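Local coordinates for Na Glutathione S-transferase 2 (Necator americanus, PDB 2ON5), which probably conjugates reduced glutathione to electrophilic compounds, as a dimeric hookworm glutathione S-transferase that binds glutathione, at residues Q94-V108 with L120-F132. Sequence-based numbering, arbitrary orientation.
With GSH (glutathione), chain B; EDO (1,2-ethanediol), chain I; EDO (1,2-ethanediol), chain P; EDO (1,2-ethanediol), chain L.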
ATOM      1  N   GLN A  94      -3.526  -5.938   2.679  1.00 16.20           N
ATOM      2  CA  GLN A  94      -4.905  -6.240   3.105  1.00 17.13           C
ATOM      3  C   GLN A  94      -5.285  -5.461   4.390  1.00 17.50           C
ATOM      4  O   GLN A  94      -6.405  -4.908   4.511  1.00 17.49           O
ATOM      5  CB  GLN A  94      -5.119  -7.749   3.301  1.00 17.49           C
ATOM      6  CG  GLN A  94      -6.589  -8.108   3.629  1.00 16.83           C
ATOM      7  CD  GLN A  94      -7.477  -8.034   2.383  1.00 20.08           C
ATOM      8  OE1 GLN A  94      -6.988  -7.867   1.264  1.00 19.03           O
ATOM      9  NE2 GLN A  94      -8.800  -8.139   2.580  1.00 21.88           N
ATOM     10  N   TYR A  95      -4.363  -5.428   5.337  1.00 17.82           N
ATOM     11  CA  TYR A  95      -4.474  -4.544   6.524  1.00 17.06           C
ATOM     12  C   TYR A  95      -4.731  -3.058   6.166  1.00 17.40           C
ATOM     13  O   TYR A  95      -5.574  -2.395   6.786  1.00 17.42           O
ATOM     14  CB  TYR A  95      -3.201  -4.659   7.358  1.00 16.95           C
ATOM     15  CG  TYR A  95      -3.172  -3.680   8.534  1.00 17.24           C
ATOM     16  CD1 TYR A  95      -3.921  -3.932   9.685  1.00 16.40           C
ATOM     17  CD2 TYR A  95      -2.405  -2.509   8.472  1.00 15.61           C
ATOM     18  CE1 TYR A  95      -3.892  -3.011  10.793  1.00 20.05           C
ATOM     19  CE2 TYR A  95      -2.367  -1.577   9.557  1.00 18.06           C
ATOM     20  CZ  TYR A  95      -3.115  -1.842  10.699  1.00 16.72           C
ATOM     21  OH  TYR A  95      -3.114  -0.960  11.756  1.00 18.06           O
ATOM     22  N   LYS A  96      -3.976  -2.529   5.200  1.00 17.28           N
ATOM     23  CA  LYS A  96      -4.137  -1.159   4.731  1.00 19.63           C
ATOM     24  C   LYS A  96      -5.541  -0.943   4.148  1.00 19.32           C
ATOM     25  O   LYS A  96      -6.166   0.090   4.436  1.00 19.21           O
ATOM     26  CB  LYS A  96      -3.083  -0.785   3.685  1.00 19.66           C
ATOM     27  CG  LYS A  96      -3.203   0.649   3.197  1.00 23.99           C
ATOM     28  CD  LYS A  96      -2.078   0.999   2.235  1.00 27.77           C
ATOM     29  CE  LYS A  96      -1.571   2.389   2.524  1.00 30.26           C
ATOM     30  NZ  LYS A  96      -0.190   2.516   2.014  1.00 33.81           N
ATOM     31  N   ASP A  97      -6.025  -1.905   3.346  1.00 18.74           N
ATOM     32  CA  ASP A  97      -7.426  -1.867   2.840  1.00 18.93           C
ATOM     33  C   ASP A  97      -8.452  -1.792   3.982  1.00 18.70           C
ATOM     34  O   ASP A  97      -9.416  -1.013   3.924  1.00 17.92           O
ATOM     35  CB  ASP A  97      -7.738  -3.112   1.969  1.00 19.01           C
ATOM     36  CG  ASP A  97      -7.076  -3.066   0.582  1.00 20.43           C
ATOM     37  OD1 ASP A  97      -7.134  -4.091  -0.143  1.00 21.78           O
ATOM     38  OD2 ASP A  97      -6.498  -2.019   0.214  1.00 19.59           O
ATOM     39  N   TYR A  98      -8.272  -2.632   4.997  1.00 19.30           N
ATOM     40  CA  TYR A  98      -9.162  -2.645   6.183  1.00 18.86           C
ATOM     41  C   TYR A  98      -9.142  -1.315   6.926  1.00 19.67           C
ATOM     42  O   TYR A  98     -10.203  -0.760   7.270  1.00 18.90           O
ATOM     43  CB  TYR A  98      -8.751  -3.791   7.117  1.00 19.38           C
ATOM     44  CG  TYR A  98      -9.249  -3.686   8.559  1.00 18.65           C
ATOM     45  CD1 TYR A  98     -10.576  -3.982   8.885  1.00 18.35           C
ATOM     46  CD2 TYR A  98      -8.378  -3.319   9.590  1.00 19.33           C
ATOM     47  CE1 TYR A  98     -11.037  -3.899  10.212  1.00 17.55           C
ATOM     48  CE2 TYR A  98      -8.815  -3.246  10.911  1.00 18.65           C
ATOM     49  CZ  TYR A  98     -10.150  -3.531  11.216  1.00 19.50           C
ATOM     50  OH  TYR A  98     -10.600  -3.447  12.528  1.00 18.59           O
ATOM     51  N   ILE A  99      -7.946  -0.794   7.169  1.00 18.85           N
ATOM     52  CA  ILE A  99      -7.801   0.510   7.792  1.00 20.27           C
ATOM     53  C   ILE A  99      -8.481   1.642   7.001  1.00 21.06           C
ATOM     54  O   ILE A  99      -9.065   2.567   7.582  1.00 20.37           O
ATOM     55  CB  ILE A  99      -6.312   0.831   8.060  1.00 19.78           C
ATOM     56  CG1 ILE A  99      -5.723  -0.159   9.099  1.00 18.60           C
ATOM     57  CG2 ILE A  99      -6.123   2.330   8.464  1.00 21.63           C
ATOM     58  CD1 ILE A  99      -6.365  -0.130  10.480  1.00 21.19           C
ATOM     59  N   ASN A 100      -8.390   1.572   5.674  1.00 21.74           N
ATOM     60  CA  ASN A 100      -9.090   2.512   4.837  1.00 23.43           C
ATOM     61  C   ASN A 100     -10.611   2.409   5.051  1.00 22.90           C
ATOM     62  O   ASN A 100     -11.305   3.435   5.181  1.00 23.06           O
ATOM     63  CB  ASN A 100      -8.736   2.306   3.372  1.00 23.62           C
ATOM     64  CG  ASN A 100      -9.361   3.358   2.487  1.00 29.05           C
ATOM     65  OD1 ASN A 100      -8.980   4.535   2.543  1.00 32.26           O
ATOM     66  ND2 ASN A 100     -10.352   2.951   1.677  1.00 30.58           N
ATOM     67  N   GLU A 101     -11.102   1.178   5.121  1.00 22.37           N
ATOM     68  CA  GLU A 101     -12.505   0.903   5.398  1.00 23.34           C
ATOM     69  C   GLU A 101     -12.974   1.536   6.711  1.00 22.29           C
ATOM     70  O   GLU A 101     -14.061   2.115   6.767  1.00 22.71           O
ATOM     71  CB  GLU A 101     -12.759  -0.602   5.408  1.00 22.60           C
ATOM     72  CG  GLU A 101     -14.217  -1.002   5.543  1.00 26.09           C
ATOM     73  CD  GLU A 101     -14.475  -2.456   5.144  1.00 26.36           C
ATOM     74  OE1 GLU A 101     -15.653  -2.869   5.149  1.00 31.44           O
ATOM     75  OE2 GLU A 101     -13.508  -3.195   4.838  1.00 29.91           O
ATOM     76  N   ILE A 102     -12.163   1.432   7.759  1.00 21.93           N
ATOM     77  CA  ILE A 102     -12.539   1.982   9.081  1.00 21.75           C
ATOM     78  C   ILE A 102     -12.029   3.408   9.379  1.00 22.52           C
ATOM     79  O   ILE A 102     -12.157   3.903  10.523  1.00 22.15           O
ATOM     80  CB  ILE A 102     -12.176   0.994  10.225  1.00 21.37           C
ATOM     81  CG1 ILE A 102     -10.648   0.823  10.337  1.00 21.94           C
ATOM     82  CG2 ILE A 102     -12.906  -0.360  10.017  1.00 20.14           C
ATOM     83  CD1 ILE A 102     -10.159   0.268  11.671  1.00 20.91           C
ATOM     84  N   ARG A 103     -11.480   4.076   8.357  1.00 23.29           N
ATOM     85  CA  ARG A 103     -10.977   5.457   8.510  1.00 24.87           C
ATOM     86  C   ARG A 103     -11.928   6.445   9.242  1.00 23.83           C
ATOM     87  O   ARG A 103     -11.467   7.220  10.075  1.00 22.97           O
ATOM     88  CB  ARG A 103     -10.534   6.058   7.176  1.00 24.96           C
ATOM     89  CG  ARG A 103      -9.915   7.454   7.346  1.00 27.43           C
ATOM     90  CD  ARG A 103      -9.592   8.171   6.012  1.00 29.03           C
ATOM     91  NE  ARG A 103      -9.157   7.281   4.938  1.00 38.57           N
ATOM     92  CZ  ARG A 103      -7.918   6.811   4.771  1.00 41.35           C
ATOM     93  NH1 ARG A 103      -6.950   7.108   5.639  1.00 44.27           N
ATOM     94  NH2 ARG A 103      -7.646   6.024   3.730  1.00 41.31           N
ATOM     95  N   PRO A 104     -13.239   6.416   8.927  1.00 23.98           N
ATOM     96  CA  PRO A 104     -14.178   7.294   9.669  1.00 23.96           C
ATOM     97  C   PRO A 104     -14.149   7.078  11.184  1.00 23.92           C
ATOM     98  O   PRO A 104     -14.261   8.050  11.956  1.00 23.56           O
ATOM     99  CB  PRO A 104     -15.550   6.908   9.084  1.00 23.13           C
ATOM    100  CG  PRO A 104     -15.239   6.406   7.720  1.00 24.63           C
ATOM    101  CD  PRO A 104     -13.941   5.652   7.880  1.00 23.02           C
ATOM    102  N   TYR A 105     -13.994   5.821  11.612  1.00 22.77           N
ATOM    103  CA  TYR A 105     -13.872   5.506  13.033  1.00 22.47           C
ATOM    104  C   TYR A 105     -12.558   6.056  13.621  1.00 23.05           C
ATOM    105  O   TYR A 105     -12.530   6.696  14.687  1.00 21.65           O
ATOM    106  CB  TYR A 105     -13.996   3.972  13.249  1.00 22.04           C
ATOM    107  CG  TYR A 105     -13.635   3.553  14.642  1.00 21.75           C
ATOM    108  CD1 TYR A 105     -14.589   3.579  15.659  1.00 21.27           C
ATOM    109  CD2 TYR A 105     -12.322   3.173  14.962  1.00 20.65           C
ATOM    110  CE1 TYR A 105     -14.256   3.236  16.967  1.00 21.73           C
ATOM    111  CE2 TYR A 105     -11.969   2.823  16.269  1.00 23.30           C
ATOM    112  CZ  TYR A 105     -12.961   2.853  17.269  1.00 22.50           C
ATOM    113  OH  TYR A 105     -12.646   2.522  18.563  1.00 21.22           O
ATOM    114  N   LEU A 106     -11.458   5.800  12.919  1.00 21.50           N
ATOM    115  CA  LEU A 106     -10.152   6.213  13.400  1.00 22.46           C
ATOM    116  C   LEU A 106     -10.044   7.749  13.517  1.00 23.00           C
ATOM    117  O   LEU A 106      -9.485   8.269  14.485  1.00 23.02           O
ATOM    118  CB  LEU A 106      -9.042   5.637  12.507  1.00 21.07           C
ATOM    119  CG  LEU A 106      -9.059   4.111  12.407  1.00 21.51           C
ATOM    120  CD1 LEU A 106      -8.191   3.592  11.223  1.00 21.92           C
ATOM    121  CD2 LEU A 106      -8.615   3.487  13.742  1.00 20.46           C
ATOM    122  N   ARG A 107     -10.593   8.462  12.549  1.00 23.86           N
ATOM    123  CA  ARG A 107     -10.583   9.930  12.592  1.00 26.15           C
ATOM    124  C   ARG A 107     -11.361  10.485  13.811  1.00 26.18           C
ATOM    125  O   ARG A 107     -10.922  11.426  14.474  1.00 26.64           O
ATOM    126  CB  ARG A 107     -11.122  10.497  11.285  1.00 25.53           C
ATOM    127  CG  ARG A 107     -10.108  10.361  10.116  1.00 27.75           C
ATOM    128  CD  ARG A 107     -10.697  10.765   8.772  1.00 28.21           C
ATOM    129  NE  ARG A 107     -11.181  12.151   8.808  1.00 34.18           N
ATOM    130  CZ  ARG A 107     -10.421  13.226   8.619  1.00 34.76           C
ATOM    131  NH1 ARG A 107      -9.122  13.104   8.354  1.00 34.37           N
ATOM    132  NH2 ARG A 107     -10.968  14.431   8.699  1.00 36.92           N
ATOM    133  N   VAL A 108     -12.495   9.865  14.102  1.00 26.29           N
ATOM    134  CA  VAL A 108     -13.278  10.225  15.283  1.00 26.80           C
ATOM    135  C   VAL A 108     -12.503   9.965  16.584  1.00 27.53           C
ATOM    136  O   VAL A 108     -12.345  10.887  17.383  1.00 26.83           O
ATOM    137  CB  VAL A 108     -14.672   9.558  15.269  1.00 25.72           C
ATOM    138  CG1 VAL A 108     -15.356   9.715  16.654  1.00 25.29           C
ATOM    139  CG2 VAL A 108     -15.526  10.181  14.165  1.00 24.48           C
ATOM    140  N   LEU A 120     -19.800   4.156  15.642  1.00 26.96           N
ATOM    141  CA  LEU A 120     -18.962   3.802  14.497  1.00 27.26           C
ATOM    142  C   LEU A 120     -18.317   2.434  14.677  1.00 26.70           C
ATOM    143  O   LEU A 120     -18.113   1.692  13.703  1.00 26.51           O
ATOM    144  CB  LEU A 120     -17.846   4.825  14.304  1.00 27.23           C
ATOM    145  CG  LEU A 120     -17.927   5.972  13.284  1.00 30.17           C
ATOM    146  CD1 LEU A 120     -18.992   5.785  12.202  1.00 27.42           C
ATOM    147  CD2 LEU A 120     -18.059   7.265  14.012  1.00 25.23           C
ATOM    148  N   PHE A 121     -17.969   2.111  15.919  1.00 25.67           N
ATOM    149  CA  PHE A 121     -17.334   0.838  16.207  1.00 25.61           C
ATOM    150  C   PHE A 121     -18.318  -0.273  15.848  1.00 25.89           C
ATOM    151  O   PHE A 121     -17.974  -1.216  15.131  1.00 24.64           O
ATOM    152  CB  PHE A 121     -16.889   0.748  17.674  1.00 24.67           C
ATOM    153  CG  PHE A 121     -16.535  -0.657  18.115  1.00 25.34           C
ATOM    154  CD1 PHE A 121     -15.254  -1.172  17.884  1.00 23.82           C
ATOM    155  CD2 PHE A 121     -17.482  -1.468  18.739  1.00 23.76           C
ATOM    156  CE1 PHE A 121     -14.929  -2.460  18.267  1.00 24.55           C
ATOM    157  CE2 PHE A 121     -17.159  -2.760  19.129  1.00 23.76           C
ATOM    158  CZ  PHE A 121     -15.888  -3.260  18.898  1.00 23.30           C
ATOM    159  N   LYS A 122     -19.560  -0.120  16.312  1.00 25.82           N
ATOM    160  CA  LYS A 122     -20.605  -1.096  16.056  1.00 27.45           C
ATOM    161  C   LYS A 122     -20.998  -1.163  14.589  1.00 27.10           C
ATOM    162  O   LYS A 122     -21.168  -2.247  14.045  1.00 27.22           O
ATOM    163  CB  LYS A 122     -21.855  -0.797  16.904  1.00 27.36           C
ATOM    164  CG  LYS A 122     -21.771  -1.332  18.317  1.00 28.43           C
ATOM    165  CD  LYS A 122     -23.125  -1.120  19.067  1.00 29.77           C
ATOM    166  CE  LYS A 122     -23.140   0.169  19.838  1.00 32.93           C
ATOM    167  NZ  LYS A 122     -24.501   0.449  20.431  1.00 37.92           N
ATOM    168  N   GLU A 123     -21.146  -0.009  13.952  1.00 26.79           N
ATOM    169  CA  GLU A 123     -21.758   0.041  12.628  1.00 27.32           C
ATOM    170  C   GLU A 123     -20.727  -0.151  11.517  1.00 26.43           C
ATOM    171  O   GLU A 123     -21.042  -0.688  10.456  1.00 24.91           O
ATOM    172  CB  GLU A 123     -22.540   1.354  12.440  1.00 27.79           C
ATOM    173  CG  GLU A 123     -23.740   1.518  13.395  1.00 29.34           C
ATOM    174  CD  GLU A 123     -24.632   2.744  13.079  1.00 29.98           C
ATOM    175  OE1 GLU A 123     -24.259   3.581  12.228  1.00 31.77           O
ATOM    176  OE2 GLU A 123     -25.719   2.860  13.688  1.00 32.21           O
ATOM    177  N   LEU A 124     -19.491   0.273  11.790  1.00 25.37           N
ATOM    178  CA  LEU A 124     -18.424   0.273  10.798  1.00 25.07           C
ATOM    179  C   LEU A 124     -17.337  -0.778  11.089  1.00 24.45           C
ATOM    180  O   LEU A 124     -17.071  -1.663  10.257  1.00 23.47           O
ATOM    181  CB  LEU A 124     -17.812   1.680  10.701  1.00 25.17           C
ATOM    182  CG  LEU A 124     -16.770   1.921   9.606  1.00 25.79           C
ATOM    183  CD1 LEU A 124     -17.231   1.388   8.280  1.00 24.91           C
ATOM    184  CD2 LEU A 124     -16.433   3.395   9.503  1.00 25.45           C
ATOM    185  N   LEU A 125     -16.733  -0.689  12.274  1.00 23.10           N
ATOM    186  CA  LEU A 125     -15.569  -1.531  12.580  1.00 23.27           C
ATOM    187  C   LEU A 125     -15.916  -3.031  12.724  1.00 23.06           C
ATOM    188  O   LEU A 125     -15.236  -3.886  12.142  1.00 22.23           O
ATOM    189  CB  LEU A 125     -14.813  -0.981  13.803  1.00 22.97           C
ATOM    190  CG  LEU A 125     -13.384  -1.488  14.008  1.00 22.48           C
ATOM    191  CD1 LEU A 125     -12.558  -0.505  14.850  1.00 20.45           C
ATOM    192  CD2 LEU A 125     -13.386  -2.861  14.653  1.00 18.47           C
ATOM    193  N   LEU A 126     -16.977  -3.357  13.468  1.00 22.59           N
ATOM    194  CA  LEU A 126     -17.310  -4.762  13.694  1.00 22.17           C
ATOM    195  C   LEU A 126     -17.495  -5.544  12.395  1.00 21.87           C
ATOM    196  O   LEU A 126     -16.894  -6.600  12.239  1.00 21.71           O
ATOM    197  CB  LEU A 126     -18.513  -4.949  14.631  1.00 22.31           C
ATOM    198  CG  LEU A 126     -18.254  -4.691  16.123  1.00 22.26           C
ATOM    199  CD1 LEU A 126     -19.548  -4.902  16.915  1.00 24.72           C
ATOM    200  CD2 LEU A 126     -17.123  -5.559  16.675  1.00 23.93           C
ATOM    201  N   PRO A 127     -18.322  -5.028  11.452  1.00 22.64           N
ATOM    202  CA  PRO A 127     -18.496  -5.755  10.183  1.00 21.94           C
ATOM    203  C   PRO A 127     -17.234  -5.813   9.325  1.00 21.44           C
ATOM    204  O   PRO A 127     -17.009  -6.812   8.640  1.00 20.13           O
ATOM    205  CB  PRO A 127     -19.577  -4.939   9.472  1.00 23.01           C
ATOM    206  CG  PRO A 127     -20.246  -4.161  10.542  1.00 22.65           C
ATOM    207  CD  PRO A 127     -19.167  -3.818  11.484  1.00 22.53           C
ATOM    208  N   ALA A 128     -16.431  -4.742   9.357  1.00 20.42           N
ATOM    209  CA  ALA A 128     -15.170  -4.691   8.608  1.00 20.24           C
ATOM    210  C   ALA A 128     -14.169  -5.693   9.164  1.00 20.31           C
ATOM    211  O   ALA A 128     -13.432  -6.349   8.404  1.00 20.43           O
ATOM    212  CB  ALA A 128     -14.573  -3.265   8.615  1.00 19.11           C
ATOM    213  N   ARG A 129     -14.145  -5.834  10.490  1.00 20.26           N
ATOM    214  CA  ARG A 129     -13.165  -6.729  11.098  1.00 20.34           C
ATOM    215  C   ARG A 129     -13.611  -8.190  10.958  1.00 20.19           C
ATOM    216  O   ARG A 129     -12.784  -9.093  10.954  1.00 19.50           O
ATOM    217  CB  ARG A 129     -12.832  -6.340  12.559  1.00 20.19           C
ATOM    218  CG  ARG A 129     -13.919  -6.650  13.607  1.00 20.00           C
ATOM    219  CD  ARG A 129     -13.927  -8.130  13.970  1.00 19.26           C
ATOM    220  NE  ARG A 129     -14.628  -8.487  15.208  1.00 22.67           N
ATOM    221  CZ  ARG A 129     -15.942  -8.687  15.294  1.00 25.06           C
ATOM    222  NH1 ARG A 129     -16.713  -8.467  14.230  1.00 21.07           N
ATOM    223  NH2 ARG A 129     -16.489  -9.061  16.455  1.00 25.21           N
ATOM    224  N   GLU A 130     -14.922  -8.428  10.844  1.00 20.32           N
ATOM    225  CA  GLU A 130     -15.416  -9.795  10.580  1.00 21.64           C
ATOM    226  C   GLU A 130     -14.797 -10.374   9.292  1.00 21.31           C
ATOM    227  O   GLU A 130     -14.356 -11.550   9.264  1.00 21.18           O
ATOM    228  CB  GLU A 130     -16.958  -9.821  10.505  1.00 22.35           C
ATOM    229  CG  GLU A 130     -17.551 -11.144  10.027  1.00 27.73           C
ATOM    230  CD  GLU A 130     -17.579 -12.220  11.109  1.00 33.42           C
ATOM    231  OE1 GLU A 130     -17.628 -11.863  12.305  1.00 38.31           O
ATOM    232  OE2 GLU A 130     -17.549 -13.431  10.772  1.00 36.36           O
ATOM    233  N   LYS A 131     -14.777  -9.556   8.235  1.00 21.00           N
ATOM    234  CA  LYS A 131     -14.166  -9.941   6.949  1.00 21.44           C
ATOM    235  C   LYS A 131     -12.661 -10.028   7.120  1.00 20.68           C
ATOM    236  O   LYS A 131     -12.053 -11.029   6.758  1.00 20.27           O
ATOM    237  CB  LYS A 131     -14.463  -8.916   5.849  1.00 20.88           C
ATOM    238  CG  LYS A 131     -15.927  -8.881   5.342  1.00 23.83           C
ATOM    239  CD  LYS A 131     -16.170  -7.722   4.346  1.00 24.02           C
ATOM    240  CE  LYS A 131     -16.096  -6.356   5.037  1.00 25.60           C
ATOM    241  NZ  LYS A 131     -16.150  -5.218   4.060  1.00 26.46           N
ATOM    242  N   PHE A 132     -12.071  -8.966   7.679  1.00 20.06           N
ATOM    243  CA  PHE A 132     -10.608  -8.866   7.749  1.00 20.11           C
ATOM    244  C   PHE A 132      -9.978  -9.964   8.609  1.00 19.92           C
ATOM    245  O   PHE A 132      -9.074 -10.677   8.141  1.00 19.21           O
ATOM    246  CB  PHE A 132     -10.178  -7.470   8.185  1.00 19.34           C
ATOM    247  CG  PHE A 132      -8.685  -7.322   8.360  1.00 20.80           C
ATOM    248  CD1 PHE A 132      -8.173  -6.851   9.549  1.00 18.79           C
ATOM    249  CD2 PHE A 132      -7.805  -7.672   7.335  1.00 19.69           C
ATOM    250  CE1 PHE A 132      -6.799  -6.741   9.731  1.00 20.28           C
ATOM    251  CE2 PHE A 132      -6.429  -7.532   7.490  1.00 20.45           C
ATOM    252  CZ  PHE A 132      -5.924  -7.073   8.701  1.00 18.99           C
TER
HETATM  253  N1  GSH B 999      -5.703  -3.434  -2.597  1.00 32.04           N
HETATM  254  CA1 GSH B 999      -6.249  -3.859  -3.902  1.00 33.54           C
HETATM  255  C1  GSH B 999      -5.107  -4.407  -4.748  1.00 29.57           C
HETATM  256  O11 GSH B 999      -5.034  -5.539  -5.274  1.00 23.47           O
HETATM  257  O12 GSH B 999      -4.172  -3.628  -4.938  1.00 31.46           O
HETATM  258  CB1 GSH B 999      -7.522  -4.714  -3.732  1.00 34.58           C
HETATM  259  CG1 GSH B 999      -7.906  -5.634  -4.891  1.00 33.51           C
HETATM  260  CD1 GSH B 999      -9.267  -5.281  -5.483  1.00 35.05           C
HETATM  261  OE1 GSH B 999     -10.023  -4.173  -5.038  1.00 33.22           O
HETATM  262  N2  GSH B 999      -9.695  -6.085  -6.459  1.00 35.57           N
HETATM  263  CA2 GSH B 999     -10.966  -5.909  -7.142  1.00 36.36           C
HETATM  264  C2  GSH B 999     -11.927  -7.052  -6.932  1.00 34.70           C
HETATM  265  O2  GSH B 999     -11.439  -8.332  -6.681  1.00 30.07           O
HETATM  266  CB2 GSH B 999     -10.646  -5.772  -8.615  1.00 39.46           C
HETATM  267  SG2 GSH B 999     -10.124  -4.097  -9.034  1.00 46.55           S
HETATM  268  N3  GSH B 999     -13.244  -6.802  -6.993  1.00 35.79           N
HETATM  269  CA3 GSH B 999     -14.234  -7.863  -7.042  1.00 36.32           C
HETATM  270  C3  GSH B 999     -14.702  -8.362  -5.690  1.00 37.07           C
HETATM  271  O31 GSH B 999     -15.527  -9.311  -5.617  1.00 38.41           O
HETATM  272  O32 GSH B 999     -14.290  -7.850  -4.626  1.00 36.22           O
HETATM  273  C1  EDO I 419     -19.763  -9.186  14.636  1.00 41.61           C
HETATM  274  O1  EDO I 419     -19.039 -10.059  13.746  1.00 40.55           O
HETATM  275  C2  EDO I 419     -20.009  -9.852  15.992  1.00 41.90           C
HETATM  276  O2  EDO I 419     -19.161  -9.314  17.022  1.00 39.78           O
HETATM  277  C1  EDO P 426      -2.453   2.235  10.090  1.00 27.69           C
HETATM  278  O1  EDO P 426      -2.742   1.309  11.121  1.00 24.44           O
HETATM  279  C2  EDO P 426      -1.667   1.526   8.996  1.00 25.44           C
HETATM  280  O2  EDO P 426      -2.446   1.576   7.822  1.00 29.63           O
HETATM  281  C1  EDO L 422      -9.279   2.787  20.476  1.00 34.17           C
HETATM  282  O1  EDO L 422      -9.876   3.167  19.219  1.00 30.33           O
HETATM  283  C2  EDO L 422      -8.220   3.748  20.991  1.00 36.07           C
HETATM  284  O2  EDO L 422      -7.328   4.249  19.963  1.00 36.23           O
HETATM  285  O   HOH W   1     -17.824  -2.045   7.610  1.00 26.23           O
HETATM  286  O   HOH W   2     -12.415  -5.655   6.030  1.00 28.06           O
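In the all-helical C-terminal domain of this glutathione transferase, Tyr98 and Phe132 form an offset stack between the nearly antiparallel helices 94-101 and 120-132, whose axes come within 10.0 Å. The ring centroids are 4.5 Å apart and the planes 17° from parallel, with CD1 of Phe132 over one face of Tyr98. Tyr98 CB sits over the Phe132 ring as a CH-pi contact, while the OH end runs alongside Arg129 CB and touches CD2 of Leu125. Phe132 also reaches Tyr95, with Phe132 CZ at the edge of the Tyr95 ring, 3.9 Å from Tyr95 CD1. The His163 ring meets Tyr98 nearly at right angles, from helix 155-168 of the same bundle.

At the more exposed border, the Glu101 side chain, with CG anti to the backbone N (chi1 -174°) and the chain extended beyond it, passes Ala128 CB and ends in a salt bridge. Lys131 NZ donates to Glu101 OE1 at 2.6 Å, on the syn lone pair. One water gives hydrogen bonds to both Glu101 OE2 and Ala128 O, tying the carboxylate to the opposing backbone. Ala128 is small enough for Ile102 to approach closely, CG2 of Ile102 lying 3.6 Å from Ala128 CB.

Beyond Ile102 the polypeptide changes direction, and helix 103-108 crosses helix 120-132 at -132°. Here Leu125 CD1 lies over one face of Tyr105, 3.9 Å from the ring centroid, and Leu120 CB meets the ring edge. Leu124 CD2 packs against the Pro104 ring, 3.6 Å from Pro104 CB. On the dimer-facing side of helix 94-101, Asp97 OD1 accepts a hydrogen bond from N1 of a glutathione, 2.9 Å away, that is also held by Ser64 and Trp39 of the second subunit.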